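Local coordinates for protein probable manganase-dependent inorganic pyrophosphatase (Clostridium perfringens, PDB 3L31) that probably hydrolyses inorganic pyrophosphate as a family II enzyme, and binds the inhibitor AMP in a regulatory region built of two CBS domains and a DRTGG domain, at residues 35-40 and 214-219; 207-212 and 230-235; 44-49 and 223-228. All blocks are in the same frame, centred on the assembly; numbering follows the deposited sequence.

Interaction 1. Residues 35-40 and 214-219. With AMP (adenosine monophosphate), chain C.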
loop_
_atom_site.group_PDB
_atom_site.type_symbol
_atom_site.label_atom_id
_atom_site.label_comp_id
_atom_site.label_asym_id
_atom_site.label_seq_id
_atom_site.Cartn_x
_atom_site.Cartn_y
_atom_site.Cartn_z
ATOM N N LEU A 35 9.948 10.428 -9.513
ATOM C CA LEU A 35 11.166 9.909 -8.870
ATOM C C LEU A 35 10.942 8.507 -8.369
ATOM O O LEU A 35 9.908 8.205 -7.790
ATOM C CB LEU A 35 11.597 10.805 -7.710
ATOM C CG LEU A 35 12.125 12.174 -8.136
ATOM C CD1 LEU A 35 12.181 13.100 -6.920
ATOM C CD2 LEU A 35 13.481 12.031 -8.832
ATOM N N LYS A 36 11.905 7.643 -8.613
ATOM C CA LYS A 36 11.843 6.275 -8.068
ATOM C C LYS A 36 12.412 6.182 -6.690
ATOM O O LYS A 36 12.165 5.221 -5.997
ATOM C CB LYS A 36 12.593 5.279 -8.932
ATOM C CG LYS A 36 12.099 5.227 -10.349
ATOM C CD LYS A 36 13.101 4.552 -11.302
ATOM C CE LYS A 36 12.697 4.926 -12.741
ATOM N NZ LYS A 36 13.116 3.972 -13.791
ATOM N N SER A 37 13.219 7.153 -6.308
ATOM C CA SER A 37 13.789 7.188 -4.946
ATOM C C SER A 37 14.196 8.622 -4.662
ATOM O O SER A 37 14.333 9.373 -5.580
ATOM C CB SER A 37 14.972 6.247 -4.778
ATOM O OG SER A 37 16.100 6.669 -5.559
ATOM N N ILE A 38 14.330 8.981 -3.391
ATOM C CA ILE A 38 14.687 10.348 -2.999
ATOM C C ILE A 38 15.518 10.312 -1.722
ATOM O O ILE A 38 15.301 9.455 -0.887
ATOM C CB ILE A 38 13.393 11.226 -2.791
ATOM C CG1 ILE A 38 13.752 12.658 -2.467
ATOM C CG2 ILE A 38 12.457 10.623 -1.706
ATOM C CD1 ILE A 38 12.556 13.659 -2.734
ATOM N N PRO A 39 16.486 11.211 -1.588
ATOM C CA PRO A 39 17.239 11.316 -0.362
ATOM C C PRO A 39 16.422 11.860 0.793
ATOM O O PRO A 39 15.501 12.641 0.583
ATOM C CB PRO A 39 18.361 12.313 -0.704
ATOM C CG PRO A 39 18.483 12.226 -2.190
ATOM C CD PRO A 39 17.042 12.062 -2.638
ATOM N N VAL A 40 16.784 11.427 2.008
ATOM C CA VAL A 40 16.333 12.042 3.234
ATOM C C VAL A 40 17.546 12.709 3.936
ATOM O O VAL A 40 18.653 12.132 4.043
ATOM C CB VAL A 40 15.655 10.984 4.128
ATOM C CG1 VAL A 40 14.840 11.613 5.259
ATOM C CG2 VAL A 40 14.775 10.115 3.293
ATOM N N TYR A 214 20.930 0.181 -7.538
ATOM C CA TYR A 214 20.040 1.265 -7.053
ATOM C C TYR A 214 19.610 2.253 -8.141
ATOM O O TYR A 214 20.382 2.646 -8.988
ATOM C CB TYR A 214 20.710 2.035 -5.897
ATOM C CG TYR A 214 21.170 1.141 -4.772
ATOM C CD1 TYR A 214 20.309 0.188 -4.214
ATOM C CD2 TYR A 214 22.453 1.220 -4.279
ATOM C CE1 TYR A 214 20.723 -0.645 -3.165
ATOM C CE2 TYR A 214 22.874 0.397 -3.236
ATOM C CZ TYR A 214 22.008 -0.537 -2.690
ATOM O OH TYR A 214 22.433 -1.346 -1.664
ATOM N N SER A 215 18.371 2.709 -8.062
ATOM C CA SER A 215 17.858 3.656 -9.063
ATOM C C SER A 215 18.649 4.946 -9.012
ATOM O O SER A 215 19.104 5.440 -10.023
ATOM C CB SER A 215 16.359 3.931 -8.874
ATOM O OG SER A 215 15.530 2.779 -9.071
ATOM N N ASN A 216 18.867 5.458 -7.816
ATOM C CA ASN A 216 19.544 6.733 -7.640
ATOM C C ASN A 216 20.622 6.728 -6.537
ATOM O O ASN A 216 20.535 5.994 -5.568
ATOM C CB ASN A 216 18.501 7.829 -7.310
ATOM C CG ASN A 216 17.485 8.060 -8.446
ATOM O OD1 ASN A 216 17.872 8.408 -9.540
ATOM N ND2 ASN A 216 16.204 7.885 -8.169
ATOM N N TYR A 217 21.598 7.625 -6.689
ATOM C CA TYR A 217 22.672 7.834 -5.740
ATOM C C TYR A 217 22.724 9.288 -5.357
ATOM O O TYR A 217 22.826 10.166 -6.232
ATOM C CB TYR A 217 24.012 7.406 -6.359
ATOM C CG TYR A 217 23.995 5.963 -6.810
ATOM C CD1 TYR A 217 24.592 4.949 -6.035
ATOM C CD2 TYR A 217 23.383 5.602 -7.975
ATOM C CE1 TYR A 217 24.547 3.601 -6.446
ATOM C CE2 TYR A 217 23.318 4.267 -8.372
ATOM C CZ TYR A 217 23.937 3.270 -7.609
ATOM O OH TYR A 217 23.883 1.926 -8.019
ATOM N N PRO A 218 22.620 9.569 -4.050
ATOM C CA PRO A 218 22.710 10.941 -3.582
ATOM C C PRO A 218 24.060 11.518 -3.839
ATOM O O PRO A 218 25.072 10.846 -3.648
ATOM C CB PRO A 218 22.467 10.830 -2.059
ATOM C CG PRO A 218 22.666 9.419 -1.728
ATOM C CD PRO A 218 22.287 8.647 -2.958
ATOM N N VAL A 219 24.044 12.781 -4.237
ATOM C CA VAL A 219 25.252 13.546 -4.555
ATOM C C VAL A 219 25.494 14.475 -3.440
ATOM O O VAL A 219 24.581 15.206 -3.081
ATOM C CB VAL A 219 25.076 14.377 -5.829
ATOM C CG1 VAL A 219 26.150 15.419 -5.926
ATOM C CG2 VAL A 219 25.105 13.462 -7.042
HETATM P P AMP C . 15.846 1.048 -5.326
HETATM O O1P AMP C . 16.786 0.567 -6.374
HETATM O O2P AMP C . 15.905 2.535 -5.260
HETATM O O3P AMP C . 14.450 0.473 -5.447
HETATM O "O5'" AMP C . 16.408 0.615 -3.849
HETATM C "C5'" AMP C . 16.476 -0.759 -3.383
HETATM C "C4'" AMP C . 16.730 -0.797 -1.868
HETATM O "O4'" AMP C . 17.963 -0.121 -1.585
HETATM C "C3'" AMP C . 15.712 0.015 -1.093
HETATM O "O3'" AMP C . 15.618 -0.455 0.253
HETATM C "C2'" AMP C . 16.280 1.430 -1.058
HETATM O "O2'" AMP C . 15.861 2.162 0.096
HETATM C "C1'" AMP C . 17.775 1.162 -0.963
HETATM N N9 AMP C . 18.613 2.153 -1.668
HETATM C C8 AMP C . 18.178 2.920 -2.683
HETATM N N7 AMP C . 19.151 3.724 -3.158
HETATM C C5 AMP C . 20.239 3.467 -2.411
HETATM C C6 AMP C . 21.626 3.971 -2.384
HETATM N N6 AMP C . 21.978 4.916 -3.277
HETATM N N1 AMP C . 22.497 3.465 -1.461
HETATM C C2 AMP C . 22.080 2.522 -0.593
HETATM N N3 AMP C . 20.827 2.010 -0.559
HETATM C C4 AMP C . 19.895 2.416 -1.444
HETATM O O HOH W 1 14.010 8.156 -10.274
HETATM O O HOH W 2 17.678 4.651 -5.324
#
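Ser37 and Asn216 meet at the tight centre of this contact, where the chains leading into strands 37-41 and 217-220 of two CBS repeats run in nearly the same direction. Asn216 ND2 donates to Ser37 OG at 2.9 Å, with an N-H...O angle of 156° and the hydroxyl almost in the amide plane. Ser37 OG lies between its own backbone N and carbonyl carbon (chi1 67°), which turns it to the asparagine. Water 2 also binds this hydroxyl; it accepts from Asn216 N and lies within hydrogen-bonding distance of AMP O2P, joining both segments to the phosphate. Beyond the polar centre, Pro39 CG packs on Pro218 CB at 4.2 Å, and Met50 of strand 47-52 touches both prolines.

The adenine fits closely against segment 214-219. The Tyr214 ring stacks with one face on the purine, AMP C4 standing 3.5 Å above the middle of its plane. AMP N6 gives a straight bond to Asn216 O at 2.9 Å, and Ser215 N donates to AMP O1P at 3.2 Å.

The other end is looser and partly exposed. Lys36 only passes alongside Ser215, CD to OG at 3.7 Å, and its extended chain carries NZ on to Arg213 and Ser215 of the second subunit and to the phosphate of another AMP. Here water 1 spans the segments, accepting from Lys36 N and Asn216 ND2.

The chemistry implies a site that reads adenine through a backbone carbonyl and a tyrosine face, while its phosphate end is shared across the dimer, consistent with AMP's role as a regulatory inhibitor.

Interaction 2. Residues 207-212 and 230-235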
loop_
_atom_site.group_PDB
_atom_site.type_symbol
_atom_site.label_atom_id
_atom_site.label_comp_id
_atom_site.label_asym_id
_atom_site.label_seq_id
_atom_site.Cartn_x
_atom_site.Cartn_y
_atom_site.Cartn_z
ATOM N N VAL A 207 32.165 2.867 -12.214
ATOM C CA VAL A 207 32.537 1.622 -11.545
ATOM C C VAL A 207 31.604 1.389 -10.367
ATOM O O VAL A 207 30.896 0.374 -10.304
ATOM C CB VAL A 207 34.010 1.602 -11.049
ATOM C CG1 VAL A 207 34.275 0.357 -10.204
ATOM C CG2 VAL A 207 34.979 1.652 -12.236
ATOM N N THR A 208 31.599 2.350 -9.455
ATOM C CA THR A 208 30.772 2.274 -8.234
ATOM C C THR A 208 29.299 1.904 -8.514
ATOM O O THR A 208 28.732 1.032 -7.850
ATOM C CB THR A 208 30.865 3.565 -7.386
ATOM O OG1 THR A 208 32.228 3.776 -7.002
ATOM C CG2 THR A 208 29.976 3.467 -6.109
ATOM N N MET A 209 28.711 2.542 -9.517
ATOM C CA MET A 209 27.331 2.276 -9.893
ATOM C C MET A 209 27.120 0.852 -10.393
ATOM O O MET A 209 26.011 0.308 -10.263
ATOM C CB MET A 209 26.843 3.244 -10.973
ATOM C CG MET A 209 26.616 4.672 -10.472
ATOM S SD MET A 209 25.478 5.628 -11.538
ATOM C CE MET A 209 25.555 7.235 -10.739
ATOM N N SER A 210 28.142 0.244 -10.997
ATOM C CA SER A 210 27.946 -1.102 -11.581
ATOM C C SER A 210 28.001 -2.185 -10.500
ATOM O O SER A 210 27.638 -3.328 -10.731
ATOM C CB SER A 210 28.966 -1.412 -12.695
ATOM O OG SER A 210 30.186 -1.867 -12.143
ATOM N N GLU A 211 28.432 -1.787 -9.314
ATOM C CA GLU A 211 28.556 -2.702 -8.174
ATOM C C GLU A 211 27.206 -3.027 -7.536
ATOM O O GLU A 211 27.048 -4.088 -6.912
ATOM C CB GLU A 211 29.496 -2.116 -7.109
ATOM C CG GLU A 211 30.964 -2.039 -7.566
ATOM C CD GLU A 211 31.798 -1.074 -6.716
ATOM O OE1 GLU A 211 31.332 -0.695 -5.612
ATOM O OE2 GLU A 211 32.909 -0.679 -7.164
ATOM N N THR A 212 26.251 -2.104 -7.710
ATOM C CA THR A 212 24.895 -2.212 -7.131
ATOM C C THR A 212 23.812 -1.882 -8.145
ATOM O O THR A 212 24.092 -1.480 -9.249
ATOM C CB THR A 212 24.700 -1.280 -5.907
ATOM O OG1 THR A 212 25.058 0.074 -6.248
ATOM C CG2 THR A 212 25.540 -1.758 -4.729
ATOM N N ILE A 230 21.873 11.345 -8.567
ATOM C CA ILE A 230 22.254 10.954 -9.909
ATOM C C ILE A 230 21.804 9.547 -10.275
ATOM O O ILE A 230 21.739 8.656 -9.441
ATOM C CB ILE A 230 23.790 11.000 -10.046
ATOM C CG1 ILE A 230 24.235 12.383 -10.481
ATOM C CG2 ILE A 230 24.261 10.087 -11.137
ATOM C CD1 ILE A 230 24.444 12.463 -11.994
ATOM N N ALA A 231 21.523 9.335 -11.546
ATOM C CA ALA A 231 21.232 7.980 -12.002
ATOM C C ALA A 231 22.118 7.633 -13.173
ATOM O O ALA A 231 22.758 8.498 -13.747
ATOM C CB ALA A 231 19.774 7.838 -12.347
ATOM N N ARG A 232 22.187 6.338 -13.460
ATOM C CA ARG A 232 22.901 5.809 -14.619
ATOM C C ARG A 232 22.583 6.664 -15.845
ATOM O O ARG A 232 23.432 6.895 -16.700
ATOM C CB ARG A 232 22.549 4.326 -14.875
ATOM C CG ARG A 232 23.351 3.359 -14.014
ATOM C CD ARG A 232 22.802 1.931 -13.965
ATOM N NE ARG A 232 23.208 1.251 -12.726
ATOM C CZ ARG A 232 22.528 1.343 -11.569
ATOM N NH1 ARG A 232 21.408 2.068 -11.508
ATOM N NH2 ARG A 232 22.954 0.726 -10.466
ATOM N N PHE A 233 21.353 7.162 -15.881
ATOM C CA PHE A 233 20.826 7.927 -17.024
ATOM C C PHE A 233 21.551 9.248 -17.265
ATOM O O PHE A 233 21.526 9.778 -18.360
ATOM C CB PHE A 233 19.320 8.210 -16.849
ATOM C CG PHE A 233 18.760 9.190 -17.862
ATOM C CD1 PHE A 233 18.213 8.739 -19.068
ATOM C CD2 PHE A 233 18.771 10.557 -17.615
ATOM C CE1 PHE A 233 17.683 9.636 -20.005
ATOM C CE2 PHE A 233 18.245 11.466 -18.558
ATOM C CZ PHE A 233 17.698 11.000 -19.745
ATOM N N HIS A 234 22.180 9.780 -16.233
ATOM C CA HIS A 234 22.842 11.078 -16.326
ATOM C C HIS A 234 24.275 10.848 -16.771
ATOM O O HIS A 234 25.092 11.771 -16.789
ATOM C CB HIS A 234 22.830 11.809 -14.983
ATOM C CG HIS A 234 21.471 12.225 -14.519
ATOM N ND1 HIS A 234 20.875 11.692 -13.395
ATOM C CD2 HIS A 234 20.601 13.139 -15.007
ATOM C CE1 HIS A 234 19.694 12.256 -13.216
ATOM N NE2 HIS A 234 19.502 13.137 -14.180
ATOM N N LEU A 235 24.553 9.592 -17.119
ATOM C CA LEU A 235 25.863 9.170 -17.652
ATOM C C LEU A 235 25.769 8.795 -19.138
ATOM O O LEU A 235 26.366 9.456 -19.987
ATOM C CB LEU A 235 26.422 7.967 -16.860
ATOM C CG LEU A 235 26.370 8.038 -15.320
ATOM C CD1 LEU A 235 26.869 6.739 -14.707
ATOM C CD2 LEU A 235 27.167 9.217 -14.769
#
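With CG anti to the carbonyl carbon in both residues (chi1 -72° in Met209, -83° in Arg232), Met209 extended beyond CG and Arg232 from CG to NE, the two side chains reach across from opposite segments and pass each other, Met209 SD lying 4.0 Å from Arg232 CG. The contact belongs to the second CBS domain, where the C-terminal part of helix 202-210 packs on the 3-10 turn that follows strand 226-230.

Met209 fills the apolar half. Its side chain meets Leu235 tip to tip, SD to CD1 at 3.6 Å, and crosses Ile230 at about a right angle; Tyr217 of strand 217-220 also touches it. Leu235 sits at the exposed margin, whereas Met209 and Ile230 are buried.

The polar half is the guanidinium of Arg232. NH2 donates to Met209 O at 3.1 Å, the oxygen tilted from the guanidinium plane, and makes a shorter but bent, weak bond to Thr212 O at 2.8 Å. The two carbonyls thus gather at one nitrogen near the C-terminal end of helix 202-210, where a positive charge would probably be welcome. NH1 turns elsewhere, to Tyr214 O, so the same arginine also holds the chain leading into strand 217-220.

The turn has its own internal brace: Ala231 N donates to His234 ND1 at 3.1 Å, the N-H...N angle is 163°, and the donor lies close to the imidazole plane.

Interaction 3. Residues 44-49 and 223-228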
loop_
_atom_site.group_PDB
_atom_site.type_symbol
_atom_site.label_atom_id
_atom_site.label_comp_id
_atom_site.label_asym_id
_atom_site.label_seq_id
_atom_site.Cartn_x
_atom_site.Cartn_y
_atom_site.Cartn_z
ATOM N N ASN A 44 20.310 20.123 9.002
ATOM C CA ASN A 44 21.558 20.743 8.487
ATOM C C ASN A 44 21.857 20.237 7.075
ATOM O O ASN A 44 22.918 20.474 6.515
ATOM C CB ASN A 44 22.779 20.438 9.382
ATOM C CG ASN A 44 22.615 20.956 10.790
ATOM O OD1 ASN A 44 21.897 21.924 11.027
ATOM N ND2 ASN A 44 23.263 20.309 11.740
ATOM N N ASN A 45 20.911 19.505 6.519
ATOM C CA ASN A 45 21.053 19.010 5.158
ATOM C C ASN A 45 22.226 18.014 5.002
ATOM O O ASN A 45 22.858 17.939 3.963
ATOM C CB ASN A 45 21.188 20.192 4.189
ATOM C CG ASN A 45 20.987 19.769 2.752
ATOM O OD1 ASN A 45 20.111 18.939 2.454
ATOM N ND2 ASN A 45 21.811 20.291 1.852
ATOM N N HIS A 46 22.486 17.234 6.047
ATOM C CA HIS A 46 23.369 16.042 5.965
ATOM C C HIS A 46 22.561 14.756 5.743
ATOM O O HIS A 46 21.438 14.592 6.263
ATOM C CB HIS A 46 24.207 15.863 7.245
ATOM C CG HIS A 46 25.308 16.865 7.403
ATOM N ND1 HIS A 46 25.192 17.971 8.214
ATOM C CD2 HIS A 46 26.553 16.922 6.858
ATOM C CE1 HIS A 46 26.314 18.672 8.153
ATOM N NE2 HIS A 46 27.158 18.049 7.348
ATOM N N LEU A 47 23.143 13.852 4.966
ATOM C CA LEU A 47 22.435 12.669 4.496
ATOM C C LEU A 47 22.038 11.756 5.626
ATOM O O LEU A 47 22.855 11.257 6.364
ATOM C CB LEU A 47 23.290 11.874 3.449
ATOM C CG LEU A 47 22.725 10.595 2.834
ATOM C CD1 LEU A 47 21.440 10.864 1.964
ATOM C CD2 LEU A 47 23.780 9.851 2.023
ATOM N N LEU A 48 20.756 11.491 5.714
ATOM C CA LEU A 48 20.260 10.485 6.630
ATOM C C LEU A 48 19.860 9.164 5.943
ATOM O O LEU A 48 19.914 8.118 6.547
ATOM C CB LEU A 48 19.060 11.038 7.409
ATOM C CG LEU A 48 19.320 12.106 8.477
ATOM C CD1 LEU A 48 18.017 12.577 9.184
ATOM C CD2 LEU A 48 20.303 11.590 9.533
ATOM N N GLY A 49 19.426 9.179 4.688
ATOM C CA GLY A 49 18.809 7.969 4.165
ATOM C C GLY A 49 18.466 8.023 2.714
ATOM O O GLY A 49 18.579 9.071 2.110
ATOM N N ASN A 223 31.401 19.915 1.352
ATOM C CA ASN A 223 31.063 20.204 2.760
ATOM C C ASN A 223 30.106 19.190 3.374
ATOM O O ASN A 223 29.489 19.423 4.431
ATOM C CB ASN A 223 30.476 21.612 2.889
ATOM C CG ASN A 223 31.453 22.675 2.443
ATOM O OD1 ASN A 223 32.661 22.506 2.575
ATOM N ND2 ASN A 223 30.934 23.768 1.897
ATOM N N ASN A 224 29.997 18.059 2.684
ATOM C CA ASN A 224 29.137 16.948 3.115
ATOM C C ASN A 224 27.649 17.170 3.036
ATOM O O ASN A 224 26.899 16.454 3.685
ATOM C CB ASN A 224 29.466 16.560 4.549
ATOM C CG ASN A 224 30.025 15.194 4.630
ATOM O OD1 ASN A 224 31.033 14.895 3.991
ATOM N ND2 ASN A 224 29.354 14.322 5.385
ATOM N N LYS A 225 27.223 18.168 2.272
ATOM C CA LYS A 225 25.793 18.484 2.166
ATOM C C LYS A 225 25.173 17.853 0.920
ATOM O O LYS A 225 25.791 17.777 -0.156
ATOM C CB LYS A 225 25.539 19.993 2.152
ATOM C CG LYS A 225 26.397 20.823 3.132
ATOM C CD LYS A 225 25.669 21.118 4.460
ATOM C CE LYS A 225 26.634 21.606 5.547
ATOM N NZ LYS A 225 25.868 21.975 6.769
ATOM N N VAL A 226 23.945 17.395 1.100
ATOM C CA VAL A 226 23.178 16.796 0.015
ATOM C C VAL A 226 22.773 17.829 -1.027
ATOM O O VAL A 226 22.046 18.777 -0.743
ATOM C CB VAL A 226 21.909 16.063 0.499
ATOM C CG1 VAL A 226 21.105 15.645 -0.691
ATOM C CG2 VAL A 226 22.288 14.862 1.354
ATOM N N VAL A 227 23.207 17.598 -2.254
ATOM C CA VAL A 227 22.982 18.568 -3.304
ATOM C C VAL A 227 21.949 18.115 -4.307
ATOM O O VAL A 227 21.377 18.918 -5.061
ATOM C CB VAL A 227 24.293 18.910 -4.022
ATOM C CG1 VAL A 227 24.047 19.047 -5.503
ATOM C CG2 VAL A 227 24.887 20.183 -3.395
ATOM N N GLY A 228 21.689 16.818 -4.275
ATOM C CA GLY A 228 20.791 16.177 -5.231
ATOM C C GLY A 228 21.027 14.683 -5.350
ATOM O O GLY A 228 21.469 14.037 -4.383
HETATM O O HOH W 3 25.668 14.184 4.058
#
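Asn45 ND2 donates to Val226 O at 3.0 Å, and Asn45 O accepts from Val226 N at 3.1 Å, so one asparagine holds both backbone polar groups of one valine. The bond to the valine N is nearly straight, at 169°, and comes in close to the line of the asparagine C=O. The side-chain bond is more oblique, and Val226 O lies somewhat out of the Asn45 amide plane. Asn45 CG stands anti to its N (chi1 -166°), which carries the amide across to Val226 O, beyond the point where the backbone oxygen bonds.

Next to this pair Val226 turns CG2 to Leu47 CB at 3.8 Å, the apolar part of the contact. Water 3 bridges the segments, accepting from Leu47 N and donating to Asn224 O.

The outer side is more open. His46 brings CD2 to 3.2 Å from Asn224 O, its ring and the Asn224 amide 48° apart, while the asparagine CB lies at the ring edge. Lys225 bends at chi2 and carries NZ past His46 CE1 to a weak bond with Asn44 O at 3.3 Å. Any positive charge on His46 would probably be disfavoured by this ammonium.

Each segment leaves a turn in which an aspartate, Asp42 or Asp221, accepts two backbone N-H groups, and each strand then carries a classic beta bulge, Leu48 and Gly49 opposite Val40, Val227 and Gly228 opposite Val219. The matched hairpins reflect the paired CBS repeats of a Bateman module.

Interactions 1 and 3 join the same two CBS repeats, first and second, through the paired hairpins 37-41/47-52 and 217-220/226-230, whereas interaction 2 stays within the second. Interaction 1 is the buried one and carries ligand; interaction 3 lies at the surface near the hairpin turns, held by backbone and asparagine-amide bonds to a valine; interaction 2 is partly buried, sulfur and aliphatic packing beside an arginine. Strand pairing connects interaction 1 with each of the others: Val40 O accepts from Leu48 N, and Tyr217 O from Ile230 N. Interaction 2 also meets interaction 1 through its arginine, beside the adenine site. Interactions 1 and 2 both touch the second subunit; interaction 3 does not.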